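PDB 3IT8: 2L protein from Yaba-like disease virus, which binds host tumour necrosis factor and is related to MHC class I molecules, probably keeping the cytokine from its receptors. Local coordinates for residues D[4-9]-D[92-97]; D[29-34]-D[62-67]. All blocks are in the same frame, centred on the assembly; numbering follows the deposited sequence.

Contact 1: D[4-9]-D[92-97]; sequences KYNYTV and SLITGC. With NAG (2-acetamido-2-deoxy-beta-D-glucopyranose), chain M.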
ATOM      1  N   LYS D   4      11.320  13.370  33.397  1.00 42.10           N
ATOM      2  CA  LYS D   4      12.578  14.112  33.445  1.00 42.10           C
ATOM      3  C   LYS D   4      13.708  13.387  34.172  1.00 42.10           C
ATOM      4  O   LYS D   4      13.506  12.865  35.263  1.00 42.10           O
ATOM      5  CB  LYS D   4      12.348  15.478  34.105  1.00 38.37           C
ATOM      6  CG  LYS D   4      13.580  16.353  34.111  1.00 40.56           C
ATOM      7  CD  LYS D   4      13.342  17.717  34.745  1.00 40.56           C
ATOM      8  CE  LYS D   4      13.191  17.646  36.253  1.00 40.56           C
ATOM      9  NZ  LYS D   4      13.117  19.008  36.876  1.00 40.56           N
ATOM     10  N   TYR D   5      14.888  13.355  33.554  1.00 41.01           N
ATOM     11  CA  TYR D   5      16.089  12.746  34.130  1.00 41.01           C
ATOM     12  C   TYR D   5      17.099  13.867  34.409  1.00 41.01           C
ATOM     13  O   TYR D   5      17.388  14.688  33.533  1.00 41.01           O
ATOM     14  CB  TYR D   5      16.696  11.742  33.156  1.00 48.99           C
ATOM     15  CG  TYR D   5      15.963  10.423  33.072  1.00 31.33           C
ATOM     16  CD1 TYR D   5      14.749  10.228  33.731  1.00 31.33           C
ATOM     17  CD2 TYR D   5      16.472   9.365  32.318  1.00 31.33           C
ATOM     18  CE1 TYR D   5      14.055   9.011  33.641  1.00 31.33           C
ATOM     19  CE2 TYR D   5      15.785   8.148  32.215  1.00 31.33           C
ATOM     20  CZ  TYR D   5      14.580   7.981  32.876  1.00 31.33           C
ATOM     21  OH  TYR D   5      13.896   6.796  32.760  1.00 31.33           O
ATOM     22  N   ASN D   6      17.634  13.911  35.620  1.00 40.20           N
ATOM     23  CA  ASN D   6      18.580  14.957  36.007  1.00 40.20           C
ATOM     24  C   ASN D   6      19.819  14.327  36.627  1.00 40.20           C
ATOM     25  O   ASN D   6      19.735  13.693  37.672  1.00 40.20           O
ATOM     26  CB  ASN D   6      17.895  15.910  37.016  1.00 41.25           C
ATOM     27  CG  ASN D   6      18.784  17.068  37.476  1.00 51.95           C
ATOM     28  OD1 ASN D   6      19.961  17.166  37.115  1.00 51.95           O
ATOM     29  ND2 ASN D   6      18.188  17.939  38.295  1.00 51.95           N
ATOM     30  N   TYR D   7      20.957  14.469  35.965  1.00 39.53           N
ATOM     31  CA  TYR D   7      22.209  13.955  36.495  1.00 39.53           C
ATOM     32  C   TYR D   7      23.028  15.175  36.905  1.00 39.53           C
ATOM     33  O   TYR D   7      23.196  16.099  36.107  1.00 39.53           O
ATOM     34  CB  TYR D   7      23.008  13.190  35.441  1.00 34.28           C
ATOM     35  CG  TYR D   7      22.364  11.943  34.908  1.00 37.84           C
ATOM     36  CD1 TYR D   7      21.425  12.008  33.884  1.00 37.84           C
ATOM     37  CD2 TYR D   7      22.748  10.688  35.370  1.00 37.84           C
ATOM     38  CE1 TYR D   7      20.891  10.851  33.323  1.00 37.84           C
ATOM     39  CE2 TYR D   7      22.219   9.529  34.823  1.00 37.84           C
ATOM     40  CZ  TYR D   7      21.290   9.618  33.788  1.00 37.84           C
ATOM     41  OH  TYR D   7      20.780   8.482  33.191  1.00 37.84           O
ATOM     42  N   THR D   8      23.555  15.182  38.127  1.00 42.41           N
ATOM     43  CA  THR D   8      24.343  16.323  38.554  1.00 42.41           C
ATOM     44  C   THR D   8      25.586  16.014  39.382  1.00 42.41           C
ATOM     45  O   THR D   8      25.497  15.329  40.400  1.00 42.41           O
ATOM     46  CB  THR D   8      23.475  17.292  39.365  1.00 48.75           C
ATOM     47  OG1 THR D   8      22.283  17.599  38.629  1.00 36.09           O
ATOM     48  CG2 THR D   8      24.238  18.579  39.643  1.00 36.09           C
ATOM     49  N   VAL D   9      26.746  16.501  38.942  1.00 41.20           N
ATOM     50  CA  VAL D   9      27.957  16.336  39.739  1.00 41.20           C
ATOM     51  C   VAL D   9      28.326  17.752  40.240  1.00 41.20           C
ATOM     52  O   VAL D   9      28.225  18.741  39.500  1.00 41.20           O
ATOM     53  CB  VAL D   9      29.123  15.719  38.941  1.00 60.04           C
ATOM     54  CG1 VAL D   9      28.650  14.478  38.242  1.00 44.55           C
ATOM     55  CG2 VAL D   9      29.674  16.709  37.966  1.00 44.55           C
ATOM     56  N   SER D  92      25.215  19.644  35.012  1.00 38.37           N
ATOM     57  CA  SER D  92      23.990  18.848  34.966  1.00 38.37           C
ATOM     58  C   SER D  92      23.610  18.360  33.569  1.00 38.37           C
ATOM     59  O   SER D  92      23.748  19.086  32.573  1.00 38.37           O
ATOM     60  CB  SER D  92      22.804  19.642  35.517  1.00 28.88           C
ATOM     61  OG  SER D  92      22.933  19.894  36.895  1.00 31.03           O
ATOM     62  N   LEU D  93      23.129  17.122  33.503  1.00 37.25           N
ATOM     63  CA  LEU D  93      22.684  16.543  32.244  1.00 37.25           C
ATOM     64  C   LEU D  93      21.167  16.417  32.349  1.00 37.25           C
ATOM     65  O   LEU D  93      20.655  15.559  33.054  1.00 37.25           O
ATOM     66  CB  LEU D  93      23.299  15.172  32.026  1.00 54.14           C
ATOM     67  CG  LEU D  93      22.757  14.486  30.768  1.00 38.13           C
ATOM     68  CD1 LEU D  93      23.050  15.356  29.566  1.00 38.13           C
ATOM     69  CD2 LEU D  93      23.376  13.092  30.595  1.00 38.13           C
ATOM     70  N   ILE D  94      20.447  17.292  31.661  1.00 36.54           N
ATOM     71  CA  ILE D  94      18.989  17.290  31.705  1.00 36.54           C
ATOM     72  C   ILE D  94      18.438  16.644  30.448  1.00 36.54           C
ATOM     73  O   ILE D  94      18.671  17.112  29.340  1.00 36.54           O
ATOM     74  CB  ILE D  94      18.437  18.732  31.795  1.00 53.02           C
ATOM     75  CG1 ILE D  94      19.057  19.458  32.986  1.00 36.06           C
ATOM     76  CG2 ILE D  94      16.929  18.709  31.943  1.00 36.06           C
ATOM     77  CD1 ILE D  94      18.883  18.742  34.282  1.00 36.06           C
ATOM     78  N   THR D  95      17.708  15.553  30.610  1.00 41.44           N
ATOM     79  CA  THR D  95      17.143  14.874  29.452  1.00 41.44           C
ATOM     80  C   THR D  95      15.785  14.308  29.842  1.00 41.44           C
ATOM     81  O   THR D  95      15.571  13.969  31.002  1.00 41.44           O
ATOM     82  CB  THR D  95      18.080  13.747  28.971  1.00 44.05           C
ATOM     83  OG1 THR D  95      17.628  13.250  27.708  1.00 41.29           O
ATOM     84  CG2 THR D  95      18.121  12.612  29.980  1.00 41.29           C
ATOM     85  N   GLY D  96      14.869  14.229  28.883  1.00 29.38           N
ATOM     86  CA  GLY D  96      13.535  13.735  29.170  1.00 29.38           C
ATOM     87  C   GLY D  96      12.569  14.054  28.044  1.00 29.38           C
ATOM     88  O   GLY D  96      12.981  14.505  26.971  1.00 29.38           O
ATOM     89  N   CYS D  97      11.286  13.818  28.263  1.00 40.47           N
ATOM     90  CA  CYS D  97      10.298  14.089  27.223  1.00 40.47           C
ATOM     91  C   CYS D  97       8.967  14.533  27.816  1.00 40.47           C
ATOM     92  O   CYS D  97       8.803  14.581  29.040  1.00 40.47           O
ATOM     93  CB  CYS D  97      10.073  12.857  26.343  1.00 28.30           C
ATOM     94  SG  CYS D  97       9.110  11.526  27.118  1.00 47.07           S
TER
HETATM   95  C1  NAG M 325      18.935  18.963  39.010  1.00 57.66           C
HETATM   96  C2  NAG M 325      18.120  20.258  39.042  1.00 57.66           C
HETATM   97  C3  NAG M 325      18.903  21.345  39.809  1.00 57.66           C
HETATM   98  C4  NAG M 325      19.230  20.846  41.225  1.00 57.66           C
HETATM   99  C5  NAG M 325      20.020  19.534  41.075  1.00 57.66           C
HETATM  100  C6  NAG M 325      20.419  18.915  42.403  1.00 57.66           C
HETATM  101  C7  NAG M 325      16.645  20.472  37.143  1.00 57.66           C
HETATM  102  C8  NAG M 325      16.290  21.275  35.908  1.00 57.66           C
HETATM  103  N2  NAG M 325      17.844  20.685  37.683  1.00 57.66           N
HETATM  104  O3  NAG M 325      18.148  22.546  39.882  1.00 57.66           O
HETATM  105  O4  NAG M 325      19.979  21.829  41.960  1.00 57.66           O
HETATM  106  O5  NAG M 325      19.228  18.553  40.350  1.00 57.66           O
HETATM  107  O6  NAG M 325      19.328  18.237  43.011  1.00 57.66           O
HETATM  108  O7  NAG M 325      15.838  19.667  37.596  1.00 57.66           O
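The Tyr7 ring turns an edge to Leu93: the carbonyl oxygen of Leu93 lies in the ring plane, 3.7 Å from Tyr7 CD1. The two side chains run side by side in the same direction, with Tyr7 CB 4.0 Å from Leu93 CB. Phe158 stacks on the Tyr5 ring, which also meets Tyr64 and Phe21 edge-to-face. Across the strand pair Tyr5 is touched at its root, where CB packs 3.6 Å from Thr95 CG2. These four side chains share one face of an antiparallel pairing in which Tyr5 with Thr95 and Tyr7 with Leu93 are the hydrogen-bonded pairs. Each gives two N-H...O bonds, among them Tyr5 N to Thr95 O at 2.7 Å. The other face carries Lys4, Asn6, Thr8, Ser92 and Ile94 and is glycosylated. Asn6 CG is anti to the backbone N (chi1 -179°), and its amide lies alongside Ile94, whose CD1 comes within 3.4 Å of Asn6 OD1. Asn6 ND2 is covalently bonded to C1 of the N-acetylglucosamine, the N-glycosidic link. The lysine chain bends at chi3 (72°), which sets CE; Lys4 NZ beyond it donates to the acetamide oxygen O7 of the sugar at 2.9 Å, a second hold on the glycan. Nearby, the hydroxyls of Thr8 and Ser92 share a hydrogen bond, OG1 to OG 2.9 Å. Both strands are central in the eight-stranded sheet, 2-10 bordered also by 18-25 and 90-100 by 103-112, consistent with an MHC class I-like platform. Helices 61-82 and 148-174 pack on the tyrosine face, where Tyr5 OH is hydrogen-bonded to Tyr170 OH, whereas Pro248 touches Lys4 and Ile94 on the glycan face.

Contact 2: D[29-34]-D[62-67]; sequences LVTKIS and NDYNFN
Asp63 and Tyr64 approach Ile33 and Thr31 from a backbone with positive phi: as modelled, residues 62-65 have left-handed torsions, Tyr64 at phi 56°, before Phe66 takes up right-handed ones. At 2.80 Å resolution, and with Asn62 and Asp63 poorly ordered, this run should be read with caution. Ile33 points at the helix start. Its CG2 lies over the centre of the Phe66 ring, 3.6 Å from the ring centroid and 14° off the normal, a CH-pi contact over the face. Phe66 CG, anti to the backbone N (chi1 -175°), carries the ring toward the strand, under the isoleucine methyl. The other branch of Ile33 ends in CD1, which touches Asp63 CB at 3.6 Å and Tyr64 CD1 at 3.8 Å; Ile33 and Asp63 cross at about a right angle. Thr31 and Tyr64 meet tip to tip, OG1 to OH 3.0 Å, while Thr31 CG2 lies obliquely 3.8 Å from Tyr64 CE1. A hydrogen bond between those tips is doubtful: OG1 is less surely placed and its proton has Val30 O as a rival acceptor. A classic beta bulge sets Val30 and Thr31 of strand 28-36 opposite Asp23, whose OD2 is hydrogen-bonded to Tyr64 OH. The hydroxyl of the buried Tyr64 is thus satisfied by Asp23, so the contact does not depend on the doubtful threonine bond and rests mainly on apolar packing.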
ATOM      1  N   LEU D  29       8.667  12.056  42.395  1.00 45.53           N
ATOM      2  CA  LEU D  29       9.993  11.476  42.403  1.00 45.53           C
ATOM      3  C   LEU D  29       9.853   9.962  42.206  1.00 45.53           C
ATOM      4  O   LEU D  29       9.060   9.309  42.870  1.00 45.53           O
ATOM      5  CB  LEU D  29      10.695  11.781  43.723  1.00 47.50           C
ATOM      6  CG  LEU D  29      12.049  11.089  43.870  1.00 34.93           C
ATOM      7  CD1 LEU D  29      12.986  11.563  42.751  1.00 34.93           C
ATOM      8  CD2 LEU D  29      12.627  11.370  45.260  1.00 34.93           C
ATOM      9  N   VAL D  30      10.614   9.404  41.280  1.00 42.96           N
ATOM     10  CA  VAL D  30      10.551   7.977  41.029  1.00 42.96           C
ATOM     11  C   VAL D  30      11.820   7.268  41.497  1.00 42.96           C
ATOM     12  O   VAL D  30      11.758   6.164  42.039  1.00 42.96           O
ATOM     13  CB  VAL D  30      10.371   7.695  39.540  1.00 55.96           C
ATOM     14  CG1 VAL D  30      10.350   6.198  39.291  1.00 34.44           C
ATOM     15  CG2 VAL D  30       9.102   8.328  39.052  1.00 34.44           C
ATOM     16  N   THR D  31      12.970   7.903  41.280  1.00 48.83           N
ATOM     17  CA  THR D  31      14.243   7.325  41.670  1.00 48.83           C
ATOM     18  C   THR D  31      15.271   8.369  42.025  1.00 48.83           C
ATOM     19  O   THR D  31      15.357   9.404  41.367  1.00 48.83           O
ATOM     20  CB  THR D  31      14.838   6.509  40.533  1.00 50.80           C
ATOM     21  OG1 THR D  31      14.030   5.361  40.307  1.00 37.39           O
ATOM     22  CG2 THR D  31      16.230   6.063  40.859  1.00 37.39           C
ATOM     23  N   LYS D  32      16.040   8.098  43.074  1.00 41.81           N
ATOM     24  CA  LYS D  32      17.123   8.983  43.458  1.00 41.81           C
ATOM     25  C   LYS D  32      18.346   8.112  43.589  1.00 41.81           C
ATOM     26  O   LYS D  32      18.286   7.028  44.179  1.00 41.81           O
ATOM     27  CB  LYS D  32      16.882   9.676  44.789  1.00 54.72           C
ATOM     28  CG  LYS D  32      18.066  10.541  45.184  1.00 46.56           C
ATOM     29  CD  LYS D  32      17.894  11.191  46.537  1.00 46.56           C
ATOM     30  CE  LYS D  32      19.120  11.995  46.902  1.00 46.56           C
ATOM     31  NZ  LYS D  32      19.019  12.551  48.278  1.00 46.56           N
ATOM     32  N   ILE D  33      19.448   8.575  43.018  1.00 47.87           N
ATOM     33  CA  ILE D  33      20.704   7.851  43.082  1.00 47.87           C
ATOM     34  C   ILE D  33      21.813   8.833  43.413  1.00 47.87           C
ATOM     35  O   ILE D  33      21.821   9.962  42.919  1.00 47.87           O
ATOM     36  CB  ILE D  33      21.014   7.160  41.741  1.00 58.36           C
ATOM     37  CG1 ILE D  33      20.019   6.016  41.508  1.00 27.28           C
ATOM     38  CG2 ILE D  33      22.470   6.649  41.735  1.00 27.28           C
ATOM     39  CD1 ILE D  33      20.124   5.401  40.117  1.00 27.28           C
ATOM     40  N   SER D  34      22.735   8.422  44.273  1.00 47.51           N
ATOM     41  CA  SER D  34      23.850   9.288  44.632  1.00 47.51           C
ATOM     42  C   SER D  34      25.146   8.491  44.656  1.00 47.51           C
ATOM     43  O   SER D  34      25.144   7.282  44.895  1.00 47.51           O
ATOM     44  CB  SER D  34      23.592   9.958  45.974  1.00 75.81           C
ATOM     45  OG  SER D  34      23.145   9.010  46.908  1.00 64.92           O
ATOM     46  N   ASN D  62      21.489  -0.517  34.476  1.00 85.75           N
ATOM     47  CA  ASN D  62      22.675  -0.134  35.252  1.00 85.75           C
ATOM     48  C   ASN D  62      22.343   1.107  36.050  1.00 85.75           C
ATOM     49  O   ASN D  62      23.112   2.066  36.056  1.00 85.75           O
ATOM     50  CB  ASN D  62      23.851   0.205  34.345  1.00 84.99           C
ATOM     51  CG  ASN D  62      24.053  -0.804  33.256  1.00 79.16           C
ATOM     52  OD1 ASN D  62      23.291  -1.758  33.133  1.00 79.16           O
ATOM     53  ND2 ASN D  62      25.080  -0.599  32.445  1.00 79.16           N
ATOM     54  N   ASP D  63      21.196   1.092  36.718  1.00 68.22           N
ATOM     55  CA  ASP D  63      20.768   2.236  37.494  1.00 68.22           C
ATOM     56  C   ASP D  63      20.961   3.473  36.642  1.00 68.22           C
ATOM     57  O   ASP D  63      21.758   4.350  36.982  1.00 68.22           O
ATOM     58  CB  ASP D  63      21.576   2.346  38.782  1.00192.80           C
ATOM     59  CG  ASP D  63      21.451   1.114  39.638  1.00114.18           C
ATOM     60  OD1 ASP D  63      20.308   0.737  39.973  1.00114.18           O
ATOM     61  OD2 ASP D  63      22.495   0.515  39.971  1.00114.18           O
ATOM     62  N   TYR D  64      20.251   3.506  35.513  1.00 32.82           N
ATOM     63  CA  TYR D  64      20.285   4.645  34.599  1.00 32.82           C
ATOM     64  C   TYR D  64      21.679   5.017  34.113  1.00 32.82           C
ATOM     65  O   TYR D  64      21.961   6.200  33.893  1.00 32.82           O
ATOM     66  CB  TYR D  64      19.652   5.875  35.266  1.00 60.90           C
ATOM     67  CG  TYR D  64      18.269   5.630  35.831  1.00 39.65           C
ATOM     68  CD1 TYR D  64      18.081   4.802  36.936  1.00 39.65           C
ATOM     69  CD2 TYR D  64      17.141   6.215  35.246  1.00 39.65           C
ATOM     70  CE1 TYR D  64      16.819   4.557  37.446  1.00 39.65           C
ATOM     71  CE2 TYR D  64      15.871   5.982  35.744  1.00 39.65           C
ATOM     72  CZ  TYR D  64      15.715   5.150  36.848  1.00 39.65           C
ATOM     73  OH  TYR D  64      14.451   4.922  37.356  1.00 39.65           O
ATOM     74  N   ASN D  65      22.537   4.014  33.926  1.00 38.69           N
ATOM     75  CA  ASN D  65      23.906   4.252  33.482  1.00 38.69           C
ATOM     76  C   ASN D  65      24.550   5.313  34.369  1.00 38.69           C
ATOM     77  O   ASN D  65      25.332   6.131  33.880  1.00 38.69           O
ATOM     78  CB  ASN D  65      23.916   4.741  32.038  1.00 49.43           C
ATOM     79  CG  ASN D  65      23.337   3.732  31.078  1.00 44.16           C
ATOM     80  OD1 ASN D  65      22.446   4.051  30.304  1.00 44.16           O
ATOM     81  ND2 ASN D  65      23.849   2.510  31.110  1.00 44.16           N
ATOM     82  N   PHE D  66      24.221   5.305  35.665  1.00 36.90           N
ATOM     83  CA  PHE D  66      24.762   6.297  36.592  1.00 36.90           C
ATOM     84  C   PHE D  66      26.284   6.345  36.691  1.00 36.90           C
ATOM     85  O   PHE D  66      26.881   7.414  36.569  1.00 36.90           O
ATOM     86  CB  PHE D  66      24.204   6.104  37.996  1.00 38.86           C
ATOM     87  CG  PHE D  66      24.639   7.162  38.946  1.00 35.38           C
ATOM     88  CD1 PHE D  66      23.985   8.378  38.994  1.00 35.38           C
ATOM     89  CD2 PHE D  66      25.744   6.971  39.752  1.00 35.38           C
ATOM     90  CE1 PHE D  66      24.428   9.400  39.837  1.00 35.38           C
ATOM     91  CE2 PHE D  66      26.198   7.988  40.600  1.00 35.38           C
ATOM     92  CZ  PHE D  66      25.538   9.201  40.641  1.00 35.38           C
ATOM     93  N   ASN D  67      26.915   5.201  36.926  1.00 41.54           N
ATOM     94  CA  ASN D  67      28.362   5.182  37.040  1.00 41.54           C
ATOM     95  C   ASN D  67      28.969   5.778  35.787  1.00 41.54           C
ATOM     96  O   ASN D  67      29.902   6.571  35.876  1.00 41.54           O
ATOM     97  CB  ASN D  67      28.875   3.757  37.248  1.00 49.38           C
ATOM     98  CG  ASN D  67      28.266   3.094  38.464  1.00 41.01           C
ATOM     99  OD1 ASN D  67      27.983   3.749  39.456  1.00 41.01           O
ATOM    100  ND2 ASN D  67      28.072   1.788  38.397  1.00 41.01           N
TER

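From the N terminus the chain lays down strand 2-10, then 18-25 and 28-36, crosses 41-47 at the sheet's outer margin and enters helix 61-82. There contact 2 closes the smaller loop, bringing the start of the helix back onto strand 28-36. The chain then runs down the helix to strand 90-100, whose pairing with 2-10 in contact 1 closes a larger loop that encloses the first. Contact 1 thus joins strands within the middle of the sheet, while contact 2 ties a helix to its outer part. The two meet where Tyr7 OH lies 2.7 Å from Tyr64 O, a probable hydrogen bond.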